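Local coordinates for protein oxidoreductase (Listeria innocua, PDB 3E18) that binds NAD and is probably an NAD-dependent dehydrogenase of the GFO/IDH/MocA family, though its substrate is not known, at residues S18-L23 and V93-V98; T22-S25 and N29-V32. One frame throughout, in Å; residues are numbered along the deposited sequence.

Both contacts start from helix 15-25 and reach the same parallel sheet of the NAD-binding domain. Contact 1 ties the helix to residues 93-98, on and after strand 91-95. Contact 2 packs residues 22-25 of the helix on the start of strand 30-36. Their centres are about 11 Å apart, and they share Thr22 and Leu23. They touch where Val21 O meets Val32 CG2 at 3.8 Å. Contact 1 lies at the cofactor, with Glu95 and Lys96 binding NAD directly. Contact 2 is farther away: the Ala24 side chain is about 13 Å from NAD and about 10 Å from the Glu95 side chain. Tyr308 of helix 307-315 joins them, hydrogen-bonded to His20 and touching Ala24 and Leu30.

Contact 1 of 2, residues S18-L23 and V93-V98; sequences SYHVTL and VCEKPV. With NAD (nicotinamide-adenine-dinucleotide), chain E.
His20 and Glu95 reach toward each other from opposite directions. His20 NE2 donates to Glu95 OE2 at 2.7 Å, and the bond is almost straight. The oxygen sits at the ring edge, practically in the ring plane. On the glutamate side the approach is less regular: OE2 is met on its anti side, 23° out of the carboxylate plane. The two flat groups are turned 69° from each other. The Glu95 chain bends at chi2 (-60°), which brings the carboxylate round to lie between the histidine and the cofactor.

The other oxygen, Glu95 OE1, faces the nicotinamide end of NAD. The carboxamide nitrogen NAD N7N donates to Glu95 OE1 at 2.9 Å. Lys96 N also donates to Glu95 OE1, at 3.0 Å, with a more bent bond. The aliphatic part of Glu95 lies against the ribose, with Glu95 CG 3.4 Å from NAD O4D. Lys96 holds the same ribose through its backbone: NAD O2D donates to Lys96 O at 2.6 Å. The Lys96 side chain was modelled in two conformers. In one of them NZ makes a weak, doubtful bond to NAD O2D and a salt bridge with Asp176.

The second shell fixes these groups. Glu95 OE2 has a further bond to His122 ND1, so both carboxylate oxygens are gripped twice. This probably limits rotation of the group. His20 is held at its other nitrogen, ND1, by Tyr308 OH. Leu23 CD1 lies on one face of the His20 ring, 4.2 Å above the plane and offset toward the rim. The peptide bond before Pro97 is cis, and Pro97 CD packs near NAD O2D. Glu95, Lys96 and this cis-proline form the Glu-Lys-Pro motif of GFO/IDH/MocA oxidoreductases, here at the nicotinamide and its ribose in the Rossmann fold.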
ATOM      1  N   SER A  18     -22.624  24.897 -13.028  1.00 33.86           N
ATOM      2  CA  SER A  18     -22.209  26.200 -13.537  1.00 35.76           C
ATOM      3  C   SER A  18     -20.950  26.097 -14.398  1.00 39.79           C
ATOM      4  O   SER A  18     -20.804  26.847 -15.355  1.00 40.86           O
ATOM      5  CB  SER A  18     -22.012  27.220 -12.405  1.00 35.42           C
ATOM      6  OG  SER A  18     -20.995  26.801 -11.521  1.00 41.18           O
ATOM      7  N   TYR A  19     -20.071  25.147 -14.077  1.00 39.75           N
ATOM      8  CA  TYR A  19     -18.841  24.939 -14.844  1.00 39.27           C
ATOM      9  C   TYR A  19     -19.113  24.265 -16.189  1.00 38.52           C
ATOM     10  O   TYR A  19     -18.384  24.481 -17.164  1.00 36.12           O
ATOM     11  CB  TYR A  19     -17.799  24.159 -14.022  1.00 44.67           C
ATOM     12  CG  TYR A  19     -16.477  23.954 -14.738  1.00 47.91           C
ATOM     13  CD1 TYR A  19     -15.744  25.043 -15.224  1.00 50.51           C
ATOM     14  CD2 TYR A  19     -15.960  22.674 -14.938  1.00 46.00           C
ATOM     15  CE1 TYR A  19     -14.530  24.861 -15.894  1.00 50.59           C
ATOM     16  CE2 TYR A  19     -14.737  22.482 -15.602  1.00 49.27           C
ATOM     17  CZ  TYR A  19     -14.032  23.581 -16.078  1.00 50.94           C
ATOM     18  OH  TYR A  19     -12.830  23.403 -16.733  1.00 53.93           O
ATOM     19  N   HIS A  20     -20.188  23.481 -16.254  1.00 34.80           N
ATOM     20  CA  HIS A  20     -20.585  22.828 -17.506  1.00 32.13           C
ATOM     21  C   HIS A  20     -21.034  23.814 -18.588  1.00 33.54           C
ATOM     22  O   HIS A  20     -21.005  23.490 -19.783  1.00 35.81           O
ATOM     23  CB  HIS A  20     -21.682  21.817 -17.238  1.00 36.30           C
ATOM     24  CG  HIS A  20     -21.166  20.453 -16.927  1.00 32.24           C
ATOM     25  ND1 HIS A  20     -20.807  19.560 -17.912  1.00 32.78           N
ATOM     26  CD2 HIS A  20     -20.931  19.832 -15.749  1.00 32.86           C
ATOM     27  CE1 HIS A  20     -20.390  18.441 -17.354  1.00 27.68           C
ATOM     28  NE2 HIS A  20     -20.449  18.581 -16.044  1.00 31.39           N
ATOM     29  N   VAL A  21     -21.452  25.007 -18.165  1.00 32.17           N
ATOM     30  CA  VAL A  21     -21.707  26.111 -19.091  1.00 34.85           C
ATOM     31  C   VAL A  21     -20.451  26.363 -19.921  1.00 36.51           C
ATOM     32  O   VAL A  21     -20.507  26.310 -21.150  1.00 40.03           O
ATOM     33  CB  VAL A  21     -22.170  27.400 -18.358  1.00 38.47           C
ATOM     34  CG1 VAL A  21     -22.306  28.558 -19.330  1.00 37.01           C
ATOM     35  CG2 VAL A  21     -23.499  27.161 -17.639  1.00 35.90           C
ATOM     36  N   THR A  22     -19.320  26.569 -19.243  1.00 36.57           N
ATOM     37  CA  THR A  22     -18.019  26.753 -19.891  1.00 37.88           C
ATOM     38  C   THR A  22     -17.597  25.546 -20.734  1.00 38.60           C
ATOM     39  O   THR A  22     -17.146  25.712 -21.865  1.00 38.09           O
ATOM     40  CB  THR A  22     -16.926  27.105 -18.856  1.00 40.86           C
ATOM     41  OG1 THR A  22     -17.410  28.143 -17.994  1.00 45.98           O
ATOM     42  CG2 THR A  22     -15.656  27.588 -19.541  1.00 43.85           C
ATOM     43  N   LEU A  23     -17.773  24.342 -20.195  1.00 33.67           N
ATOM     44  CA  LEU A  23     -17.362  23.113 -20.890  1.00 33.71           C
ATOM     45  C   LEU A  23     -18.145  22.817 -22.163  1.00 35.20           C
ATOM     46  O   LEU A  23     -17.548  22.554 -23.213  1.00 38.55           O
ATOM     47  CB  LEU A  23     -17.446  21.894 -19.957  1.00 34.45           C
ATOM     48  CG  LEU A  23     -16.394  21.722 -18.864  1.00 36.20           C
ATOM     49  CD1 LEU A  23     -16.703  20.498 -18.000  1.00 36.14           C
ATOM     50  CD2 LEU A  23     -15.004  21.619 -19.474  1.00 35.77           C
ATOM     51  N   VAL A  93     -26.480  13.788 -20.587  1.00 24.92           N
ATOM     52  CA  VAL A  93     -25.165  13.696 -19.976  1.00 28.46           C
ATOM     53  C   VAL A  93     -25.382  13.751 -18.462  1.00 30.62           C
ATOM     54  O   VAL A  93     -26.048  14.654 -17.944  1.00 25.27           O
ATOM     55  CB  VAL A  93     -24.173  14.818 -20.430  1.00 26.75           C
ATOM     56  CG1 VAL A  93     -22.808  14.639 -19.731  1.00 24.71           C
ATOM     57  CG2 VAL A  93     -23.966  14.795 -21.934  1.00 29.47           C
ATOM     58  N   CYS A  94     -24.830  12.768 -17.762  1.00 28.73           N
ATOM     59  CA  CYS A  94     -24.981  12.698 -16.323  1.00 27.96           C
ATOM     60  C   CYS A  94     -23.626  12.737 -15.624  1.00 28.61           C
ATOM     61  O   CYS A  94     -22.714  11.996 -15.964  1.00 23.02           O
ATOM     62  CB  CYS A  94     -25.742  11.438 -15.933  1.00 26.92           C
ATOM     63  SG  CYS A  94     -26.192  11.339 -14.204  1.00 30.12           S
ATOM     64  N   GLU A  95     -23.509  13.612 -14.635  1.00 24.72           N
ATOM     65  CA  GLU A  95     -22.339  13.631 -13.777  1.00 28.15           C
ATOM     66  C   GLU A  95     -22.079  12.332 -13.009  1.00 33.18           C
ATOM     67  O   GLU A  95     -23.003  11.580 -12.708  1.00 33.79           O
ATOM     68  CB  GLU A  95     -22.424  14.793 -12.797  1.00 31.59           C
ATOM     69  CG  GLU A  95     -21.747  16.049 -13.310  1.00 25.94           C
ATOM     70  CD  GLU A  95     -20.243  15.864 -13.592  1.00 32.97           C
ATOM     71  OE1 GLU A  95     -19.649  14.813 -13.254  1.00 36.69           O
ATOM     72  OE2 GLU A  95     -19.652  16.780 -14.180  1.00 34.90           O
ATOM     73  N   LYS A  96     -20.796  12.084 -12.736  1.00 32.01           N
ATOM     74  CA  LYS A  96     -20.326  10.974 -11.900  0.50 31.58           C
ATOM     75  C   LYS A  96     -20.741  11.171 -10.438  1.00 32.47           C
ATOM     76  O   LYS A  96     -20.902  12.317  -9.993  1.00 31.72           O
ATOM     77  CB  LYS A  96     -18.791  10.856 -12.003  0.50 32.40           C
ATOM     78  CG  LYS A  96     -18.002  12.091 -11.512  0.50 36.23           C
ATOM     79  CD  LYS A  96     -17.215  11.820 -10.217  0.50 36.10           C
ATOM     80  CE  LYS A  96     -17.901  12.250  -8.925  0.50 37.60           C
ATOM     81  NZ  LYS A  96     -17.516  13.605  -8.436  0.50 27.53           N
ATOM     82  N   PRO A  97     -20.967  10.075  -9.679  1.00 28.31           N
ATOM     83  CA  PRO A  97     -21.204   8.688 -10.080  1.00 30.65           C
ATOM     84  C   PRO A  97     -22.603   8.737 -10.696  1.00 32.65           C
ATOM     85  O   PRO A  97     -23.446   9.510 -10.223  1.00 33.26           O
ATOM     86  CB  PRO A  97     -21.198   7.922  -8.750  1.00 31.91           C
ATOM     87  CG  PRO A  97     -21.539   8.912  -7.720  1.00 29.31           C
ATOM     88  CD  PRO A  97     -20.993  10.233  -8.212  1.00 31.17           C
ATOM     89  N   VAL A  98     -22.836   8.014 -11.787  1.00 31.87           N
ATOM     90  CA  VAL A  98     -24.086   8.240 -12.492  1.00 27.94           C
ATOM     91  C   VAL A  98     -25.272   7.837 -11.645  1.00 33.82           C
ATOM     92  O   VAL A  98     -26.260   8.557 -11.595  1.00 30.95           O
ATOM     93  CB  VAL A  98     -24.157   7.596 -13.880  1.00 31.05           C
ATOM     94  CG1 VAL A  98     -23.251   8.353 -14.811  1.00 28.12           C
ATOM     95  CG2 VAL A  98     -23.820   6.110 -13.833  1.00 32.50           C
TER
HETATM   96  PA  NAD E 360     -23.787  21.350  -5.675  1.00 38.54           P
HETATM   97  O1A NAD E 360     -22.755  22.410  -5.725  1.00 43.57           O
HETATM   98  O2A NAD E 360     -24.385  21.152  -4.342  1.00 41.27           O
HETATM   99  O5B NAD E 360     -24.927  21.642  -6.767  1.00 42.35           O
HETATM  100  C5B NAD E 360     -26.022  20.786  -7.006  1.00 43.64           C
HETATM  101  C4B NAD E 360     -27.164  21.653  -7.526  1.00 38.53           C
HETATM  102  O4B NAD E 360     -28.267  20.856  -7.915  1.00 40.14           O
HETATM  103  C3B NAD E 360     -27.661  22.610  -6.446  1.00 43.75           C
HETATM  104  O3B NAD E 360     -27.654  23.922  -6.958  1.00 36.76           O
HETATM  105  C2B NAD E 360     -29.074  22.142  -6.165  1.00 43.33           C
HETATM  106  O2B NAD E 360     -29.943  23.199  -5.829  1.00 42.25           O
HETATM  107  C1B NAD E 360     -29.459  21.468  -7.469  1.00 41.81           C
HETATM  108  N9A NAD E 360     -30.513  20.454  -7.318  1.00 43.32           N
HETATM  109  C8A NAD E 360     -30.699  19.582  -6.272  1.00 40.11           C
HETATM  110  N7A NAD E 360     -31.779  18.810  -6.542  1.00 42.23           N
HETATM  111  C5A NAD E 360     -32.281  19.184  -7.742  1.00 46.39           C
HETATM  112  C6A NAD E 360     -33.371  18.741  -8.483  1.00 43.49           C
HETATM  113  N6A NAD E 360     -34.022  17.646  -8.097  1.00 39.35           N
HETATM  114  N1A NAD E 360     -33.647  19.333  -9.707  1.00 39.31           N
HETATM  115  C2A NAD E 360     -32.857  20.357 -10.190  1.00 39.51           C
HETATM  116  N3A NAD E 360     -31.779  20.792  -9.447  1.00 44.80           N
HETATM  117  C4A NAD E 360     -31.496  20.217  -8.242  1.00 44.44           C
HETATM  118  O3  NAD E 360     -23.132  19.959  -6.188  1.00 30.37           O
HETATM  119  PN  NAD E 360     -21.876  19.847  -7.164  1.00 33.66           P
HETATM  120  O1N NAD E 360     -20.623  19.814  -6.363  1.00 36.74           O
HETATM  121  O2N NAD E 360     -22.011  20.781  -8.305  1.00 33.42           O
HETATM  122  O5D NAD E 360     -22.060  18.325  -7.734  1.00 29.86           O
HETATM  123  C5D NAD E 360     -23.196  17.911  -8.462  1.00 29.54           C
HETATM  124  C4D NAD E 360     -22.869  16.618  -9.243  1.00 29.44           C
HETATM  125  O4D NAD E 360     -21.674  16.794  -9.984  1.00 35.70           O
HETATM  126  C3D NAD E 360     -22.619  15.420  -8.344  1.00 30.00           C
HETATM  127  O3D NAD E 360     -23.068  14.243  -8.998  1.00 28.42           O
HETATM  128  C2D NAD E 360     -21.111  15.333  -8.220  1.00 33.81           C
HETATM  129  O2D NAD E 360     -20.712  13.992  -8.053  1.00 37.40           O
HETATM  130  C1D NAD E 360     -20.664  15.876  -9.570  1.00 37.48           C
HETATM  131  N1N NAD E 360     -19.312  16.494  -9.603  1.00 38.11           N
HETATM  132  C2N NAD E 360     -18.432  15.993 -10.520  1.00 40.47           C
HETATM  133  C3N NAD E 360     -17.141  16.494 -10.649  1.00 42.63           C
HETATM  134  C7N NAD E 360     -16.316  16.060 -11.821  1.00 36.73           C
HETATM  135  O7N NAD E 360     -14.954  16.391 -11.854  1.00 44.48           O
HETATM  136  N7N NAD E 360     -16.878  15.378 -12.823  1.00 33.66           N
HETATM  137  C4N NAD E 360     -16.742  17.568  -9.840  1.00 36.56           C
HETATM  138  C5N NAD E 360     -17.647  18.093  -8.913  1.00 34.24           C
HETATM  139  C6N NAD E 360     -18.934  17.553  -8.810  1.00 38.87           C

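Contact 2 of 2, residues T22-S25 and N29-V32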
ATOM      1  N   THR A  22     -19.320  26.569 -19.243  1.00 36.57           N
ATOM      2  CA  THR A  22     -18.019  26.753 -19.891  1.00 37.88           C
ATOM      3  C   THR A  22     -17.597  25.546 -20.734  1.00 38.60           C
ATOM      4  O   THR A  22     -17.146  25.712 -21.865  1.00 38.09           O
ATOM      5  CB  THR A  22     -16.926  27.105 -18.856  1.00 40.86           C
ATOM      6  OG1 THR A  22     -17.410  28.143 -17.994  1.00 45.98           O
ATOM      7  CG2 THR A  22     -15.656  27.588 -19.541  1.00 43.85           C
ATOM      8  N   LEU A  23     -17.773  24.342 -20.195  1.00 33.67           N
ATOM      9  CA  LEU A  23     -17.362  23.113 -20.890  1.00 33.71           C
ATOM     10  C   LEU A  23     -18.145  22.817 -22.163  1.00 35.20           C
ATOM     11  O   LEU A  23     -17.548  22.554 -23.213  1.00 38.55           O
ATOM     12  CB  LEU A  23     -17.446  21.894 -19.957  1.00 34.45           C
ATOM     13  CG  LEU A  23     -16.394  21.722 -18.864  1.00 36.20           C
ATOM     14  CD1 LEU A  23     -16.703  20.498 -18.000  1.00 36.14           C
ATOM     15  CD2 LEU A  23     -15.004  21.619 -19.474  1.00 35.77           C
ATOM     16  N   ALA A  24     -19.473  22.841 -22.072  1.00 35.69           N
ATOM     17  CA  ALA A  24     -20.328  22.536 -23.225  1.00 38.36           C
ATOM     18  C   ALA A  24     -20.209  23.587 -24.345  1.00 41.37           C
ATOM     19  O   ALA A  24     -20.235  23.243 -25.531  1.00 38.95           O
ATOM     20  CB  ALA A  24     -21.775  22.373 -22.786  1.00 35.83           C
ATOM     21  N   SER A  25     -20.054  24.856 -23.959  1.00 41.20           N
ATOM     22  CA  SER A  25     -19.859  25.963 -24.914  1.00 42.06           C
ATOM     23  C   SER A  25     -18.584  25.862 -25.755  1.00 44.57           C
ATOM     24  O   SER A  25     -18.529  26.395 -26.864  1.00 45.38           O
ATOM     25  CB  SER A  25     -19.853  27.300 -24.183  1.00 43.79           C
ATOM     26  OG  SER A  25     -21.107  27.550 -23.585  1.00 49.16           O
ATOM     27  N   ASN A  29     -20.421  21.914 -32.060  1.00 41.96           N
ATOM     28  CA  ASN A  29     -21.827  22.053 -32.446  1.00 43.98           C
ATOM     29  C   ASN A  29     -22.809  21.747 -31.322  1.00 42.69           C
ATOM     30  O   ASN A  29     -23.675  20.877 -31.442  1.00 41.60           O
ATOM     31  CB  ASN A  29     -22.130  21.190 -33.670  1.00 47.13           C
ATOM     32  CG  ASN A  29     -21.439  21.694 -34.913  1.00 56.50           C
ATOM     33  OD1 ASN A  29     -21.624  22.847 -35.318  1.00 62.81           O
ATOM     34  ND2 ASN A  29     -20.636  20.834 -35.532  1.00 55.46           N
ATOM     35  N   LEU A  30     -22.653  22.477 -30.228  1.00 36.75           N
ATOM     36  CA  LEU A  30     -23.443  22.290 -29.037  1.00 35.21           C
ATOM     37  C   LEU A  30     -23.445  23.617 -28.325  1.00 35.91           C
ATOM     38  O   LEU A  30     -22.405  24.244 -28.197  1.00 41.52           O
ATOM     39  CB  LEU A  30     -22.783  21.244 -28.143  1.00 39.73           C
ATOM     40  CG  LEU A  30     -23.421  20.913 -26.793  1.00 39.94           C
ATOM     41  CD1 LEU A  30     -24.543  19.894 -26.936  1.00 35.54           C
ATOM     42  CD2 LEU A  30     -22.346  20.361 -25.908  1.00 43.20           C
ATOM     43  N   GLU A  31     -24.602  24.059 -27.865  1.00 33.76           N
ATOM     44  CA  GLU A  31     -24.631  25.253 -27.037  1.00 38.21           C
ATOM     45  C   GLU A  31     -25.531  25.060 -25.823  1.00 34.91           C
ATOM     46  O   GLU A  31     -26.324  24.110 -25.775  1.00 35.06           O
ATOM     47  CB  GLU A  31     -25.022  26.482 -27.867  1.00 40.34           C
ATOM     48  CG  GLU A  31     -26.475  26.572 -28.237  1.00 46.22           C
ATOM     49  CD  GLU A  31     -26.816  27.875 -28.951  1.00 55.00           C
ATOM     50  OE1 GLU A  31     -26.484  27.999 -30.155  1.00 58.32           O
ATOM     51  OE2 GLU A  31     -27.432  28.761 -28.307  1.00 61.53           O
ATOM     52  N   VAL A  32     -25.385  25.948 -24.837  1.00 30.96           N
ATOM     53  CA  VAL A  32     -26.216  25.916 -23.653  1.00 32.22           C
ATOM     54  C   VAL A  32     -27.475  26.715 -23.948  1.00 37.16           C
ATOM     55  O   VAL A  32     -27.430  27.936 -24.102  1.00 39.05           O
ATOM     56  CB  VAL A  32     -25.499  26.497 -22.409  1.00 30.89           C
ATOM     57  CG1 VAL A  32     -26.403  26.416 -21.198  1.00 29.12           C
ATOM     58  CG2 VAL A  32     -24.182  25.764 -22.146  1.00 31.47           C
TER
HETATM   59  O   HOH W   1     -23.095  27.805 -25.257  1.00 44.33           O
HETATM   60  O   HOH W   2     -20.558  26.081 -28.913  1.00 54.15           O
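The flat group here is the peptide after Ala24. Leu30 CD2 comes to its oxygen edge obliquely, somewhat off the plane, 3.6 Å from Ala24 O. The Leu30 carbonyl oxygen is displaced to this same side of the plane, and it too lies beyond the edge. With CG anti to the backbone N (chi1 178°), the Leu30 chain runs toward Ala24, and its CD2 branch also touches Ala24 CB at 3.8 Å. Val32 CG2 reaches the same methyl, Ala24 CB, more loosely, at 4.2 Å, and packs alongside Ser25 OG at 3.8 Å.

The polar link is made by water. One water donates to Ser25 OG at 2.6 Å and accepts from Val32 N at 3.0 Å. Ser25 OG is also bonded to Val21 O, one turn back on the helix. A second water lies close to both Ser25 O and Leu30 O, but its bonds are not settled.

This contact closes the beta-alpha-beta unit of strand 6-11, helix 15-25 and strand 30-36. Ala24 also rests on Leu8, and Val32 on Ile10, of the neighbouring parallel strand 6-11. Tyr308 and Val312 of helix 307-315 pack against Leu30.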